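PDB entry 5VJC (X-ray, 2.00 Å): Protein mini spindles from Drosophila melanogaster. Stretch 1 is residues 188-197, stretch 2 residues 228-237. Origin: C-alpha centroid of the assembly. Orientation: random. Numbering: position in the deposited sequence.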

# COMPACT_ATOMS: atom_id res chain seq x y z
N ARG A 188 4.26 5.62 11.87
CA ARG A 188 3.38 5.08 12.92
C ARG A 188 2.11 5.93 13.05
O ARG A 188 1.00 5.39 13.11
CB ARG A 188 4.11 5.00 14.27
CG ARG A 188 5.31 4.04 14.26
CD ARG A 188 5.76 3.65 15.66
NE ARG A 188 6.21 4.79 16.46
CZ ARG A 188 7.39 5.39 16.32
NH1 ARG A 188 8.25 4.96 15.39
NH2 ARG A 188 7.73 6.41 17.10
N THR A 189 2.26 7.25 13.03
CA THR A 189 1.11 8.14 13.13
C THR A 189 0.10 7.95 11.99
O THR A 189 -1.10 7.84 12.23
CB THR A 189 1.55 9.61 13.15
OG1 THR A 189 2.50 9.79 14.21
CG2 THR A 189 0.35 10.53 13.37
N GLU A 190 0.59 7.92 10.75
CA GLU A 190 -0.31 7.83 9.60
C GLU A 190 -0.97 6.46 9.51
O GLU A 190 -2.15 6.36 9.14
CB GLU A 190 0.44 8.16 8.30
CG GLU A 190 0.89 9.63 8.19
CD GLU A 190 -0.29 10.61 8.09
OE1 GLU A 190 -1.44 10.15 7.88
OE2 GLU A 190 -0.08 11.84 8.21
N CYS A 191 -0.24 5.41 9.88
CA CYS A 191 -0.85 4.09 9.91
C CYS A 191 -1.93 4.02 10.98
O CYS A 191 -3.00 3.47 10.74
CB CYS A 191 0.21 2.99 10.12
SG CYS A 191 1.20 2.66 8.62
N LEU A 192 -1.67 4.61 12.15
CA LEU A 192 -2.72 4.67 13.18
C LEU A 192 -4.00 5.38 12.70
O LEU A 192 -5.10 4.85 12.88
CB LEU A 192 -2.19 5.34 14.44
CG LEU A 192 -1.26 4.46 15.28
CD1 LEU A 192 -0.39 5.32 16.24
CD2 LEU A 192 -2.06 3.39 16.04
N ASP A 193 -3.86 6.55 12.08
CA ASP A 193 -5.00 7.26 11.47
C ASP A 193 -5.72 6.39 10.41
O ASP A 193 -6.95 6.43 10.29
CB ASP A 193 -4.55 8.59 10.83
CG ASP A 193 -4.15 9.65 11.86
OD1 ASP A 193 -4.39 9.45 13.07
OD2 ASP A 193 -3.60 10.70 11.45
N GLU A 194 -4.96 5.62 9.64
CA GLU A 194 -5.58 4.75 8.65
C GLU A 194 -6.36 3.62 9.33
O GLU A 194 -7.46 3.27 8.90
CB GLU A 194 -4.53 4.20 7.68
CG GLU A 194 -5.14 3.66 6.37
CD GLU A 194 -5.85 4.74 5.55
OE1 GLU A 194 -5.66 5.96 5.82
OE2 GLU A 194 -6.56 4.38 4.60
N LEU A 195 -5.80 3.07 10.41
CA LEU A 195 -6.53 2.05 11.15
C LEU A 195 -7.87 2.60 11.64
O LEU A 195 -8.89 1.92 11.57
CB LEU A 195 -5.69 1.53 12.32
CG LEU A 195 -4.43 0.74 11.91
CD1 LEU A 195 -3.44 0.57 13.07
CD2 LEU A 195 -4.79 -0.64 11.29
N THR A 196 -7.86 3.85 12.09
CA THR A 196 -9.08 4.51 12.56
C THR A 196 -10.09 4.61 11.42
O THR A 196 -11.28 4.31 11.60
CB THR A 196 -8.78 5.91 13.13
OG1 THR A 196 -7.77 5.82 14.14
CG2 THR A 196 -10.05 6.57 13.72
N PHE A 197 -9.63 5.02 10.24
CA PHE A 197 -10.51 5.11 9.08
C PHE A 197 -11.11 3.74 8.76
O PHE A 197 -12.32 3.60 8.54
CB PHE A 197 -9.77 5.67 7.86
CG PHE A 197 -10.51 5.46 6.56
CD1 PHE A 197 -11.50 6.35 6.16
CD2 PHE A 197 -10.22 4.37 5.76
CE1 PHE A 197 -12.19 6.14 4.97
CE2 PHE A 197 -10.90 4.17 4.57
CZ PHE A 197 -11.88 5.06 4.18
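Stretch 2 (228-237) NAALNCIVQV

The apolar centre of this contact is a leucine set against an alanine. CB of Leu-192 lies 3.6 Å from CB of Ala-229, with both CA-to-CB bonds directed toward the partner helix, and the CA atoms of the two residues are only 5.7 Å apart. Leu-192, with chi1 m and chi2 t, also reaches the next residue: its CD1 is 4.0 Å from CB of Ala-230, a methyl that touches stretch 1 even though its CA-to-CB bond points away overall. One turn further along, Leu-195 approaches sideways and brings its CB to 4.1 Å from SG of Cys-233.

The frame for these contacts is simple. Stretch 2 is helical throughout, with phi near -60 to -75° and psi near -30 to -50°, and its backbone is held by i to i+4 hydrogen bonds such as Cys-233 N to Ala-229 O at 3.1 Å. It runs in the same direction as the helix of stretch 1, at 13° between the N-to-C directions, and the axes come within 8.5 Å. With so small an angle, a pairing made at one turn recurs at the next: Leu-192 faces Ala-229, and four residues on in each helix Thr-196 faces Cys-233, with their CA atoms 4.9 Å apart. Ala-229, Thr-196 and Cys-233 are small, and Leu-192 is the larger member of its pair; the two stretches together bury 377 Å².

The second pair begins the passage to polar chemistry. Thr-196, rotamer m, places OG1 3.2 Å from CB of Cys-233, while its CG2 packs 4.0 Å from CB of Gln-236, extending the contact by another turn. Cys-233 adopts chi1 t, and its SG lies 4.2 Å from O of Leu-192. At the N-terminal end, Thr-189 contributes its backbone, with O 3.8 Å from CB of Ala-229, and its CG2 is 3.9 Å from the same methyl.

Asp-193 stands at the polar edge. Its CA-to-CB bond points away from stretch 2, yet the carboxylate returns far enough for OD1 to come 3.4 Å from CB of Ala-229. No direct hydrogen bond joins the two stretches; a water links them instead. It donates to OD1 of Asp-193 at 2.8 Å and to O of Ala-229 at 2.9 Å, and accepts from OG1 of Thr-196 at 2.7 Å. The pattern to read here is a close, nearly parallel approach with alanine, threonine and cysteine at its nearest CA pairs, leucine facing the alanine, while one water joins two side chains of the first stretch to a backbone carbonyl of the second.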

# COMPACT_ATOMS: atom_id res chain seq x y z
N ASN A 228 -1.39 10.91 20.13
CA ASN A 228 -2.71 11.43 19.76
C ASN A 228 -3.41 10.52 18.73
O ASN A 228 -4.63 10.37 18.77
CB ASN A 228 -2.61 12.87 19.22
CG ASN A 228 -2.08 13.88 20.26
OD1 ASN A 228 -2.17 13.65 21.47
ND2 ASN A 228 -1.52 14.99 19.79
N ALA A 229 -2.65 9.91 17.83
CA ALA A 229 -3.26 9.03 16.83
C ALA A 229 -3.75 7.72 17.45
O ALA A 229 -4.81 7.23 17.09
CB ALA A 229 -2.27 8.76 15.69
N ALA A 230 -2.98 7.17 18.38
CA ALA A 230 -3.37 5.91 19.00
C ALA A 230 -4.61 6.11 19.87
O ALA A 230 -5.51 5.26 19.91
CB ALA A 230 -2.23 5.33 19.80
N LEU A 231 -4.66 7.24 20.57
CA LEU A 231 -5.81 7.60 21.40
C LEU A 231 -7.08 7.72 20.57
O LEU A 231 -8.10 7.15 20.93
CB LEU A 231 -5.55 8.92 22.13
CG LEU A 231 -4.54 8.86 23.28
CD1 LEU A 231 -4.23 10.26 23.78
CD2 LEU A 231 -5.06 7.97 24.39
N ASN A 232 -7.01 8.48 19.48
CA ASN A 232 -8.16 8.62 18.59
C ASN A 232 -8.63 7.29 18.08
O ASN A 232 -9.83 7.06 17.90
CB ASN A 232 -7.83 9.54 17.42
CG ASN A 232 -7.80 10.99 17.81
OD1 ASN A 232 -8.44 11.38 18.79
ND2 ASN A 232 -7.07 11.79 17.06
N CYS A 233 -7.68 6.38 17.89
CA CYS A 233 -8.02 5.08 17.34
C CYS A 233 -8.73 4.22 18.39
O CYS A 233 -9.71 3.54 18.08
CB CYS A 233 -6.78 4.37 16.80
SG CYS A 233 -7.23 2.90 15.87
N ILE A 234 -8.25 4.25 19.63
CA ILE A 234 -8.87 3.45 20.69
C ILE A 234 -10.24 4.03 21.03
O ILE A 234 -11.18 3.29 21.32
CB ILE A 234 -7.97 3.38 21.94
CG1 ILE A 234 -6.72 2.57 21.62
CG2 ILE A 234 -8.70 2.71 23.11
CD1 ILE A 234 -7.01 1.17 21.11
N VAL A 235 -10.37 5.36 20.97
CA VAL A 235 -11.65 6.02 21.17
C VAL A 235 -12.70 5.50 20.17
O VAL A 235 -13.83 5.18 20.54
CB VAL A 235 -11.53 7.56 21.04
CG1 VAL A 235 -12.89 8.19 20.80
CG2 VAL A 235 -10.86 8.15 22.27
N GLN A 236 -12.31 5.41 18.91
CA GLN A 236 -13.20 4.90 17.88
C GLN A 236 -13.56 3.47 18.19
O GLN A 236 -14.72 3.05 18.02
CB GLN A 236 -12.55 5.03 16.50
CG GLN A 236 -13.31 4.36 15.40
CD GLN A 236 -14.69 4.97 15.18
OE1 GLN A 236 -14.82 6.14 14.84
NE2 GLN A 236 -15.72 4.17 15.40
N VAL A 237 -12.58 2.71 18.67
CA VAL A 237 -12.87 1.34 19.09
C VAL A 237 -13.88 1.38 20.24
O VAL A 237 -14.78 0.54 20.31
CB VAL A 237 -11.59 0.58 19.51
CG1 VAL A 237 -11.94 -0.76 20.09
CG2 VAL A 237 -10.66 0.39 18.31
O HOH W 1 -6.13 7.93 14.63